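Local coordinates for probable leucine/isoleucine/valine-binding protein (Rhodopirellula baltica, PDB 4KV7) that probably binds leucine, isoleucine, valine or a related small ligand as a periplasmic solute-binding component of an ABC transporter, although its true ligand is not established, at residues G160-D166 against P192-R198; R135-E141 against A247-V251; L61-D65 against N76-L80; I41-E47 against G306-R311. The protein carries 1 engineered substitution. All coordinates share one frame. Residues are numbered along the deposited sequence.

Contact 1: residues G160-D166 against P192-R198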
# COMPACT_ATOMS: atom_id res chain seq x y z
N GLY A 160 -3.72 21.00 5.83
CA GLY A 160 -3.86 20.29 7.09
C GLY A 160 -3.76 18.79 6.93
O GLY A 160 -3.76 18.26 5.82
N PHE A 161 -3.69 18.10 8.07
CA PHE A 161 -3.49 16.65 8.08
C PHE A 161 -4.46 15.99 9.04
O PHE A 161 -4.70 16.50 10.13
CB PHE A 161 -2.05 16.33 8.48
CG PHE A 161 -1.05 16.83 7.49
CD1 PHE A 161 -0.62 18.15 7.52
CD2 PHE A 161 -0.59 15.99 6.50
CE1 PHE A 161 0.27 18.62 6.57
CE2 PHE A 161 0.30 16.46 5.55
CZ PHE A 161 0.73 17.77 5.58
N PHE A 162 -4.99 14.84 8.63
CA PHE A 162 -5.83 13.99 9.47
C PHE A 162 -5.17 12.63 9.45
O PHE A 162 -5.13 11.99 8.40
CB PHE A 162 -7.24 13.90 8.92
CG PHE A 162 -8.12 12.97 9.70
CD1 PHE A 162 -8.60 13.32 10.95
CD2 PHE A 162 -8.45 11.71 9.19
CE1 PHE A 162 -9.40 12.44 11.68
CE2 PHE A 162 -9.25 10.84 9.90
CZ PHE A 162 -9.72 11.21 11.15
N THR A 163 -4.60 12.22 10.58
CA THR A 163 -3.75 11.03 10.55
C THR A 163 -3.98 10.08 11.70
O THR A 163 -4.39 10.47 12.79
CB THR A 163 -2.22 11.37 10.51
OG1 THR A 163 -1.75 11.67 11.82
CG2 THR A 163 -1.92 12.52 9.56
N GLN A 164 -3.66 8.82 11.47
CA GLN A 164 -3.74 7.79 12.49
C GLN A 164 -2.68 8.07 13.55
O GLN A 164 -1.54 8.43 13.21
CB GLN A 164 -3.51 6.44 11.83
CG GLN A 164 -3.90 5.25 12.65
CD GLN A 164 -3.98 4.04 11.77
OE1 GLN A 164 -4.93 3.91 10.98
NE2 GLN A 164 -2.97 3.18 11.82
N ASN A 165 -3.04 7.92 14.81
CA ASN A 165 -2.17 8.33 15.90
C ASN A 165 -1.17 7.24 16.27
O ASN A 165 -1.22 6.67 17.36
CB ASN A 165 -3.01 8.75 17.11
CG ASN A 165 -2.31 9.76 17.97
OD1 ASN A 165 -1.22 10.24 17.64
ND2 ASN A 165 -2.93 10.11 19.09
N ASP A 166 -0.27 6.95 15.34
CA ASP A 166 0.73 5.90 15.49
C ASP A 166 1.82 6.12 14.45
O ASP A 166 1.88 7.18 13.82
CB ASP A 166 0.11 4.49 15.38
CG ASP A 166 -0.50 4.19 14.02
OD1 ASP A 166 -0.29 4.97 13.07
OD2 ASP A 166 -1.19 3.15 13.91
N PRO A 192 -1.85 22.17 10.88
CA PRO A 192 -3.11 21.58 11.36
C PRO A 192 -2.96 20.07 11.35
O PRO A 192 -2.56 19.51 10.33
CB PRO A 192 -4.13 22.01 10.30
CG PRO A 192 -3.41 22.98 9.38
CD PRO A 192 -1.96 22.68 9.51
N HIS A 193 -3.26 19.42 12.46
CA HIS A 193 -3.02 17.99 12.57
C HIS A 193 -4.00 17.33 13.53
O HIS A 193 -3.80 17.33 14.75
CB HIS A 193 -1.59 17.73 13.03
CG HIS A 193 -1.14 16.32 12.85
ND1 HIS A 193 0.05 15.84 13.36
CD2 HIS A 193 -1.71 15.28 12.19
CE1 HIS A 193 0.18 14.56 13.03
NE2 HIS A 193 -0.87 14.20 12.32
N GLY A 194 -5.08 16.79 12.98
CA GLY A 194 -6.06 16.04 13.75
C GLY A 194 -5.71 14.57 13.70
O GLY A 194 -5.26 14.09 12.66
N ARG A 195 -5.92 13.85 14.81
CA ARG A 195 -5.54 12.44 14.88
C ARG A 195 -6.70 11.56 15.32
O ARG A 195 -7.66 12.03 15.92
CB ARG A 195 -4.40 12.17 15.87
CG ARG A 195 -3.37 13.22 16.16
CD ARG A 195 -2.25 13.30 15.15
NE ARG A 195 -1.62 12.09 14.60
CZ ARG A 195 -0.35 11.74 14.83
NH1 ARG A 195 0.40 12.44 15.67
NH2 ARG A 195 0.18 10.71 14.19
N TYR A 196 -6.59 10.27 15.04
CA TYR A 196 -7.54 9.29 15.55
C TYR A 196 -6.80 8.00 15.89
O TYR A 196 -5.75 7.71 15.31
CB TYR A 196 -8.65 9.00 14.52
CG TYR A 196 -8.14 8.17 13.37
CD1 TYR A 196 -7.57 8.76 12.26
CD2 TYR A 196 -8.20 6.78 13.43
CE1 TYR A 196 -7.07 8.00 11.22
CE2 TYR A 196 -7.69 6.00 12.40
CZ TYR A 196 -7.13 6.62 11.30
OH TYR A 196 -6.64 5.84 10.27
N ARG A 197 -7.36 7.21 16.79
CA ARG A 197 -6.70 5.98 17.22
C ARG A 197 -6.95 4.84 16.23
O ARG A 197 -8.09 4.61 15.80
CB ARG A 197 -7.18 5.58 18.62
CG ARG A 197 -6.56 4.29 19.13
CD ARG A 197 -6.66 4.11 20.64
NE ARG A 197 -8.01 3.82 21.12
CZ ARG A 197 -8.55 2.61 21.14
NH1 ARG A 197 -7.89 1.58 20.65
NH2 ARG A 197 -9.78 2.45 21.62
N ARG A 198 -5.88 4.12 15.88
CA ARG A 198 -5.94 2.99 14.95
C ARG A 198 -7.06 2.02 15.28
O ARG A 198 -7.26 1.62 16.43
CB ARG A 198 -4.62 2.24 14.94
CG ARG A 198 -4.61 1.06 13.97
CD ARG A 198 -3.26 0.32 13.95
NE ARG A 198 -2.99 -0.35 15.22
CZ ARG A 198 -2.12 0.06 16.14
NH1 ARG A 198 -1.40 1.16 15.97
NH2 ARG A 198 -1.98 -0.64 17.25
O HOH W 1 -3.29 4.63 17.10
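The two strands form a parallel pair, the ends of a beta-alpha-beta unit whose crossover is helix 167-183; their axes approach to 4.7 Å at 17°, and strand 193-196 is the edge of its sheet. Pro192 O accepts from Phe161 N (2.9 Å). His193 NE2 shares a 2.7 Å hydrogen bond with Thr163 OG1, and its ring stacks on Phe173 of the crossover helix. Gly194 N donates to Phe161 O and Gly194 O accepts from Thr163 N, both 2.9 Å, the staggered pattern of parallel strands. Arg195 reaches along the same face as His193, NH2 donating to Gln164 O (3.0 Å) and pairing with Asp170. Tyr196, on the other face, donates its N to Thr163 O (3.2 Å). Gln164 CA makes a CH-pi contact 3.9 Å from the Tyr196 ring centroid, and the Phe162 ring is nearly parallel to that of Tyr196 but slid aside, centroids 5.2 Å apart. Tyr196 OH, bonded by Thr225 N, gives a weak bond to Gln164 OE1 (2.7 Å). The backbone pairing ends where Asn165 N donates to Tyr196 O (2.8 Å). Arg198 NH1 makes a 2.9 Å salt bridge to Asp166 OD2, which also accepts from Gln164 NE2 at 2.7 Å.

Contact 2: residues R135-E141 against A247-V251. With FMT (formic acid), chain B.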
# COMPACT_ATOMS: atom_id res chain seq x y z
N ARG A 135 6.54 -0.55 -3.90
CA ARG A 135 5.80 0.71 -4.04
C ARG A 135 6.56 1.96 -3.63
O ARG A 135 7.45 1.93 -2.79
CB ARG A 135 4.49 0.65 -3.23
CG ARG A 135 4.69 0.34 -1.75
CD ARG A 135 3.72 1.08 -0.83
NE ARG A 135 2.34 0.63 -1.02
CZ ARG A 135 1.27 1.24 -0.54
NH1 ARG A 135 0.07 0.76 -0.80
NH2 ARG A 135 1.40 2.35 0.18
N ALA A 136 6.15 3.07 -4.24
CA ALA A 136 6.57 4.40 -3.81
C ALA A 136 6.21 4.61 -2.35
O ALA A 136 5.36 3.91 -1.78
CB ALA A 136 5.88 5.45 -4.68
N SER A 137 6.86 5.59 -1.74
CA SER A 137 6.74 5.86 -0.31
C SER A 137 5.70 6.92 0.03
O SER A 137 5.23 7.66 -0.85
CB SER A 137 8.09 6.34 0.20
OG SER A 137 8.32 7.66 -0.27
N TYR A 138 5.36 7.01 1.31
CA TYR A 138 4.47 8.09 1.76
C TYR A 138 5.13 9.46 1.56
O TYR A 138 4.43 10.44 1.27
CB TYR A 138 4.02 7.92 3.23
CG TYR A 138 3.21 6.67 3.49
CD1 TYR A 138 2.22 6.25 2.60
CD2 TYR A 138 3.44 5.91 4.62
CE1 TYR A 138 1.48 5.10 2.85
CE2 TYR A 138 2.70 4.77 4.88
CZ TYR A 138 1.73 4.37 3.98
OH TYR A 138 1.01 3.22 4.17
N ALA A 139 6.45 9.54 1.73
CA ALA A 139 7.15 10.78 1.46
C ALA A 139 6.92 11.21 0.00
O ALA A 139 6.68 12.39 -0.28
CB ALA A 139 8.64 10.63 1.74
N GLU A 140 7.01 10.25 -0.91
CA GLU A 140 6.77 10.54 -2.33
C GLU A 140 5.32 10.92 -2.63
O GLU A 140 5.07 11.83 -3.41
CB GLU A 140 7.28 9.38 -3.19
CG GLU A 140 8.80 9.29 -3.15
CD GLU A 140 9.39 7.97 -3.63
OE1 GLU A 140 8.74 6.91 -3.52
OE2 GLU A 140 10.54 7.99 -4.10
N GLU A 141 4.37 10.24 -2.00
CA GLU A 141 2.96 10.58 -2.22
C GLU A 141 2.65 11.98 -1.72
O GLU A 141 2.00 12.78 -2.42
CB GLU A 141 2.02 9.59 -1.55
CG GLU A 141 2.06 8.19 -2.13
CD GLU A 141 1.01 7.30 -1.50
OE1 GLU A 141 -0.18 7.64 -1.57
OE2 GLU A 141 1.36 6.25 -0.91
N ALA A 247 -6.48 11.53 -0.12
CA ALA A 247 -6.21 10.28 0.57
C ALA A 247 -4.93 9.66 0.05
O ALA A 247 -4.73 9.56 -1.17
CB ALA A 247 -7.36 9.32 0.35
N VAL A 248 -4.06 9.22 0.95
CA VAL A 248 -2.90 8.45 0.50
C VAL A 248 -3.35 7.05 0.08
O VAL A 248 -4.48 6.61 0.36
CB VAL A 248 -1.77 8.37 1.56
CG1 VAL A 248 -1.25 9.77 1.89
CG2 VAL A 248 -2.21 7.63 2.80
N SER A 249 -2.43 6.33 -0.55
CA SER A 249 -2.71 5.01 -1.10
C SER A 249 -3.33 4.04 -0.10
O SER A 249 -4.27 3.30 -0.44
CB SER A 249 -1.39 4.43 -1.62
OG SER A 249 -0.45 4.38 -0.57
N PHE A 250 -2.79 4.03 1.10
CA PHE A 250 -3.14 3.06 2.13
C PHE A 250 -4.58 3.20 2.60
O PHE A 250 -5.13 2.24 3.14
CB PHE A 250 -2.18 3.22 3.32
CG PHE A 250 -2.26 2.13 4.35
CD1 PHE A 250 -3.15 2.22 5.42
CD2 PHE A 250 -1.42 1.03 4.28
CE1 PHE A 250 -3.22 1.22 6.37
CE2 PHE A 250 -1.50 0.02 5.22
CZ PHE A 250 -2.40 0.12 6.27
N VAL A 251 -5.20 4.37 2.43
CA VAL A 251 -6.58 4.56 2.86
C VAL A 251 -7.49 3.49 2.26
O VAL A 251 -8.37 2.98 2.93
CB VAL A 251 -7.09 5.97 2.48
CG1 VAL A 251 -8.58 6.12 2.77
CG2 VAL A 251 -6.29 7.03 3.22
C FMT B . 0.03 2.01 7.24
O1 FMT B . 1.06 2.16 6.57
O2 FMT B . -0.04 1.45 8.34
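A small pocket holding a formic acid molecule, probably from the crystallisation liquor, lies at one end of this buried contact. Tyr138 OH donates to FMT O1 at 2.6 Å. FMT C rests over one face of the Phe250 ring, 3.2 Å from Phe250 CE2; Tyr68 and Thr95 supply further hydrogen bonds to the formic acid. The two aromatic residues also meet directly, with Tyr138 CZ 4.1 Å from Phe250 CB. Away from the formic acid, Glu141 clamps the turn after strand 244-247: OE1 accepts from Ser249 N at 2.8 Å, while OE2 accepts from Ser249 OG at 2.6 Å, so one carboxylate holds both backbone and side chain of a single serine. Arg135 NH2 adds a weak 2.8 Å bond to Ser249 OG, although the stronger partner of this guanidinium is Glu305, in a salt bridge. A capping box fixes the helix start that presents Tyr138 and Glu141: Glu140 N donates to Ser137 OG at 3.0 Å and Ser137 N returns a bond to Glu140 OE1 at 2.9 Å. Tyrosine and phenylalanine side chains gathered around a small carboxylic acid are consistent with the interlobe ligand cleft of a periplasmic binding protein, as in the leucine-binding family.

Contact 3: residues L61-D65 against N76-L80; sequences LIALD and NMHRL
Residues 61-65 run as an extended beta strand and 76-80 as regular alpha helix, with N-to-C directions at 161° and axes 9.6 Å apart at closest approach. The register sets Leu64 CA 6.4 Å from Asn76 CA and Ile62 CA 7.7 Å from Leu80 CA. Such a nearly antiparallel helix, entered soon after its strand, is characteristic of a beta-alpha unit of a Rossmann-like alpha/beta lobe, as in periplasmic binding proteins. Ile62 and Leu64, both chi1 m and chi2 t, point toward the helix. Leu64 CD1 lies 3.8 Å from Leu80 CG and 3.8 Å from Arg79 NH2; Ile62 CG2 lies 3.8 Å from Leu80 CD2. Asn76, chi1 m, turns its amide to the strand end, where ND2 donates to Asp65 O at 3.0 Å. A water donates to Asn76 OD1 (2.8 Å) and accepts from Arg79 NH2 (3.2 Å). Strand 57-65 also pairs in parallel with strand 16-24; the face of strand 57-65 that carries Leu61 and Ala63 meets helix 31-50, while Met77, a selenomethionine, packs from helix 70-81 onto helix 95-107.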
# COMPACT_ATOMS: atom_id res chain seq x y z
N LEU A 61 0.52 -19.93 -0.40
CA LEU A 61 0.54 -18.77 0.49
C LEU A 61 -0.07 -19.15 1.82
O LEU A 61 -1.21 -19.63 1.88
CB LEU A 61 -0.26 -17.62 -0.11
CG LEU A 61 -0.26 -16.33 0.72
CD1 LEU A 61 1.11 -15.66 0.70
CD2 LEU A 61 -1.32 -15.36 0.20
N ILE A 62 0.70 -18.97 2.89
CA ILE A 62 0.19 -19.16 4.25
C ILE A 62 -0.10 -17.77 4.79
O ILE A 62 0.82 -17.00 5.09
CB ILE A 62 1.21 -19.89 5.13
CG1 ILE A 62 1.56 -21.24 4.50
CG2 ILE A 62 0.67 -20.06 6.55
CD1 ILE A 62 2.69 -21.98 5.19
N ALA A 63 -1.39 -17.43 4.85
CA ALA A 63 -1.82 -16.09 5.23
C ALA A 63 -2.49 -16.11 6.59
O ALA A 63 -3.52 -16.77 6.77
CB ALA A 63 -2.76 -15.52 4.18
N LEU A 64 -1.90 -15.41 7.55
CA LEU A 64 -2.38 -15.36 8.92
C LEU A 64 -2.96 -13.97 9.18
O LEU A 64 -2.40 -12.97 8.74
CB LEU A 64 -1.24 -15.65 9.88
CG LEU A 64 -0.49 -16.97 9.64
CD1 LEU A 64 0.58 -17.20 10.70
CD2 LEU A 64 -1.45 -18.16 9.59
N ASP A 65 -4.07 -13.93 9.91
CA ASP A 65 -4.75 -12.69 10.25
C ASP A 65 -4.11 -12.04 11.46
O ASP A 65 -3.94 -12.69 12.49
CB ASP A 65 -6.22 -13.02 10.55
CG ASP A 65 -7.09 -11.79 10.78
OD1 ASP A 65 -6.72 -10.66 10.43
OD2 ASP A 65 -8.21 -12.00 11.30
N ASN A 76 2.33 -14.24 14.75
CA ASN A 76 2.15 -14.72 13.39
C ASN A 76 3.50 -14.85 12.68
O ASN A 76 3.76 -15.83 12.00
CB ASN A 76 1.27 -13.77 12.58
CG ASN A 76 -0.20 -13.86 12.93
OD1 ASN A 76 -0.61 -14.68 13.74
ND2 ASN A 76 -1.01 -13.02 12.31
N MSE A 77 4.35 -13.84 12.84
CA MSE A 77 5.65 -13.82 12.18
C MSE A 77 6.56 -14.91 12.72
O MSE A 77 7.32 -15.52 11.97
CB MSE A 77 6.31 -12.45 12.30
CG MSE A 77 5.62 -11.37 11.45
SE MSE A 77 5.86 -11.64 9.53
CE MSE A 77 7.83 -11.58 9.54
N HIS A 78 6.50 -15.16 14.02
CA HIS A 78 7.27 -16.25 14.59
C HIS A 78 6.83 -17.59 13.99
O HIS A 78 7.66 -18.41 13.63
CB HIS A 78 7.18 -16.26 16.12
CG HIS A 78 8.00 -15.19 16.77
ND1 HIS A 78 9.37 -15.12 16.64
CD2 HIS A 78 7.64 -14.14 17.54
CE1 HIS A 78 9.82 -14.08 17.31
NE2 HIS A 78 8.80 -13.47 17.87
N ARG A 79 5.52 -17.78 13.84
CA ARG A 79 5.02 -19.03 13.27
C ARG A 79 5.42 -19.17 11.80
O ARG A 79 5.84 -20.25 11.37
CB ARG A 79 3.50 -19.15 13.45
CG ARG A 79 3.06 -19.31 14.90
CD ARG A 79 1.80 -20.18 15.04
NE ARG A 79 0.68 -19.68 14.24
CZ ARG A 79 -0.17 -18.74 14.64
NH1 ARG A 79 -0.03 -18.17 15.83
NH2 ARG A 79 -1.16 -18.36 13.84
N LEU A 80 5.32 -18.09 11.04
CA LEU A 80 5.65 -18.13 9.62
C LEU A 80 7.13 -18.44 9.40
O LEU A 80 7.47 -19.23 8.52
CB LEU A 80 5.29 -16.81 8.93
CG LEU A 80 3.79 -16.52 8.82
CD1 LEU A 80 3.58 -15.09 8.38
CD2 LEU A 80 3.15 -17.49 7.85
O HOH W 2 -3.14 -15.81 13.82

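Contact 4: residues I41-E47 against G306-R311; sequences ILAAFDE and GYIVGR
Ala44 CB sits against helix 306-311, 3.7 Å from Tyr307 CD1 and 3.8 Å from Gly310 CA. Both segments, 41-47 and 306-311, are regular alpha helix; their axes cross at -43° and approach to 7.3 Å, a close distance that small residues permit. A beta carbon at Gly310 would fall 2.5 Å from Ala44 CB, a clash, and one at Gly306 would crowd Ile41 N at 3.3 Å. The nearest backbones are accordingly Ile41 and Gly306, CA to CA 4.8 Å. Ile41, chi1 m and chi2 m, starts away from the partner helix, yet its CD1 reaches Gly306 O at 3.2 Å, Gly310 N at 3.5 Å and Val309 CG1 at 3.6 Å. Tyr307, chi1 t and chi2 81°, reaches past Ala43 with its ring edge, so that OH donates to Glu47 OE1 at 2.6 Å; Glu47 is extended, chi1 and chi2 both t. Tyr307 OH also accepts from Arg311 NH1 at 2.9 Å. Lys51 pairs with Glu47, and Glu285 with Arg311. Since Glu47 OE1 and Arg311 NH1 stay 4.5 Å apart, the tyrosine hydroxyl links carboxylate to guanidinium, closing a tight glycine-alanine crossing by a polar chain rather than a direct salt bridge.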
# COMPACT_ATOMS: atom_id res chain seq x y z
N ILE A 41 -2.19 -11.36 -4.78
CA ILE A 41 -1.10 -12.33 -4.76
C ILE A 41 -1.60 -13.69 -5.26
O ILE A 41 -0.95 -14.35 -6.08
CB ILE A 41 -0.51 -12.46 -3.34
CG1 ILE A 41 0.26 -11.20 -2.96
CG2 ILE A 41 0.38 -13.71 -3.22
CD1 ILE A 41 1.64 -11.14 -3.54
N LEU A 42 -2.75 -14.13 -4.76
CA LEU A 42 -3.26 -15.43 -5.16
C LEU A 42 -3.65 -15.47 -6.63
O LEU A 42 -3.49 -16.50 -7.28
CB LEU A 42 -4.44 -15.84 -4.28
CG LEU A 42 -4.07 -16.18 -2.83
CD1 LEU A 42 -5.32 -16.47 -2.01
CD2 LEU A 42 -3.11 -17.36 -2.76
N ALA A 43 -4.13 -14.36 -7.17
CA ALA A 43 -4.44 -14.31 -8.60
C ALA A 43 -3.15 -14.45 -9.42
O ALA A 43 -3.13 -15.14 -10.44
CB ALA A 43 -5.17 -13.04 -8.96
N ALA A 44 -2.09 -13.80 -8.96
CA ALA A 44 -0.78 -13.95 -9.61
C ALA A 44 -0.29 -15.40 -9.53
O ALA A 44 0.23 -15.95 -10.49
CB ALA A 44 0.24 -13.00 -9.00
N PHE A 45 -0.45 -16.02 -8.36
CA PHE A 45 -0.01 -17.40 -8.21
C PHE A 45 -0.85 -18.33 -9.09
O PHE A 45 -0.32 -19.26 -9.68
CB PHE A 45 -0.10 -17.85 -6.75
CG PHE A 45 0.98 -17.30 -5.84
CD1 PHE A 45 1.92 -16.37 -6.29
CD2 PHE A 45 1.05 -17.72 -4.52
CE1 PHE A 45 2.91 -15.89 -5.43
CE2 PHE A 45 2.03 -17.25 -3.67
CZ PHE A 45 2.95 -16.33 -4.12
N ASP A 46 -2.16 -18.08 -9.17
CA ASP A 46 -3.06 -18.84 -10.02
C ASP A 46 -2.63 -18.78 -11.49
O ASP A 46 -2.61 -19.80 -12.19
CB ASP A 46 -4.49 -18.31 -9.87
CG ASP A 46 -5.52 -19.18 -10.54
OD1 ASP A 46 -5.70 -20.33 -10.09
OD2 ASP A 46 -6.15 -18.72 -11.52
N GLU A 47 -2.29 -17.58 -11.93
CA GLU A 47 -1.84 -17.37 -13.29
C GLU A 47 -0.53 -18.10 -13.56
O GLU A 47 -0.35 -18.73 -14.61
CB GLU A 47 -1.66 -15.88 -13.57
CG GLU A 47 -1.07 -15.62 -14.94
CD GLU A 47 -0.79 -14.16 -15.18
OE1 GLU A 47 -0.59 -13.43 -14.20
OE2 GLU A 47 -0.77 -13.74 -16.36
N GLY A 306 -1.18 -6.18 -5.07
CA GLY A 306 -0.85 -7.55 -4.69
C GLY A 306 -0.44 -8.39 -5.88
O GLY A 306 0.52 -9.17 -5.83
N TYR A 307 -1.15 -8.21 -6.99
CA TYR A 307 -0.83 -8.90 -8.23
C TYR A 307 0.57 -8.54 -8.73
O TYR A 307 1.34 -9.41 -9.15
CB TYR A 307 -1.90 -8.62 -9.28
CG TYR A 307 -1.59 -9.22 -10.63
CD1 TYR A 307 -1.84 -10.56 -10.89
CD2 TYR A 307 -1.03 -8.44 -11.64
CE1 TYR A 307 -1.54 -11.11 -12.12
CE2 TYR A 307 -0.73 -8.99 -12.87
CZ TYR A 307 -0.98 -10.32 -13.10
OH TYR A 307 -0.66 -10.82 -14.34
N ILE A 308 0.91 -7.25 -8.69
CA ILE A 308 2.24 -6.79 -9.08
C ILE A 308 3.32 -7.41 -8.21
O ILE A 308 4.34 -7.90 -8.73
CB ILE A 308 2.32 -5.25 -9.03
CG1 ILE A 308 1.51 -4.67 -10.18
CG2 ILE A 308 3.77 -4.77 -9.06
CD1 ILE A 308 1.19 -3.20 -10.07
N VAL A 309 3.10 -7.42 -6.91
CA VAL A 309 4.03 -8.07 -5.99
C VAL A 309 4.21 -9.55 -6.35
O VAL A 309 5.34 -10.04 -6.43
CB VAL A 309 3.56 -7.87 -4.54
CG1 VAL A 309 4.36 -8.73 -3.58
CG2 VAL A 309 3.69 -6.41 -4.16
N GLY A 310 3.11 -10.26 -6.58
CA GLY A 310 3.18 -11.66 -6.98
C GLY A 310 3.94 -11.84 -8.28
O GLY A 310 4.76 -12.76 -8.41
N ARG A 311 3.67 -10.98 -9.26
CA ARG A 311 4.36 -11.05 -10.55
C ARG A 311 5.87 -10.86 -10.41
O ARG A 311 6.65 -11.58 -11.02
CB ARG A 311 3.80 -10.01 -11.53
CG ARG A 311 2.47 -10.36 -12.19
CD ARG A 311 2.64 -11.44 -13.25
NE ARG A 311 3.52 -10.98 -14.32
CZ ARG A 311 3.13 -10.26 -15.37
NH1 ARG A 311 1.85 -9.93 -15.51
NH2 ARG A 311 4.01 -9.89 -16.29

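Contacts 1, 2 and 4 are largely buried, whereas contact 3 is partly exposed. Contacts 3 and 4 touch: Leu61 CB packs 3.9 Å from Leu42 CD2, so strand 57-65 has helix 31-50 on one face and helix 70-81 on the other. Contacts 1 and 4 lie on opposite sides of the chain's centre, their own centres about 33 Å apart; contact 2, about 7 Å from that centre, is the most central. Helix 138-151 of contact 2 is followed in sequence by strand 159-164 of contact 1. Backbone pairing governs contact 1, side-chain hydrogen bonds to a turn contact 2, and close apolar packing with few polar bonds contacts 3 and 4.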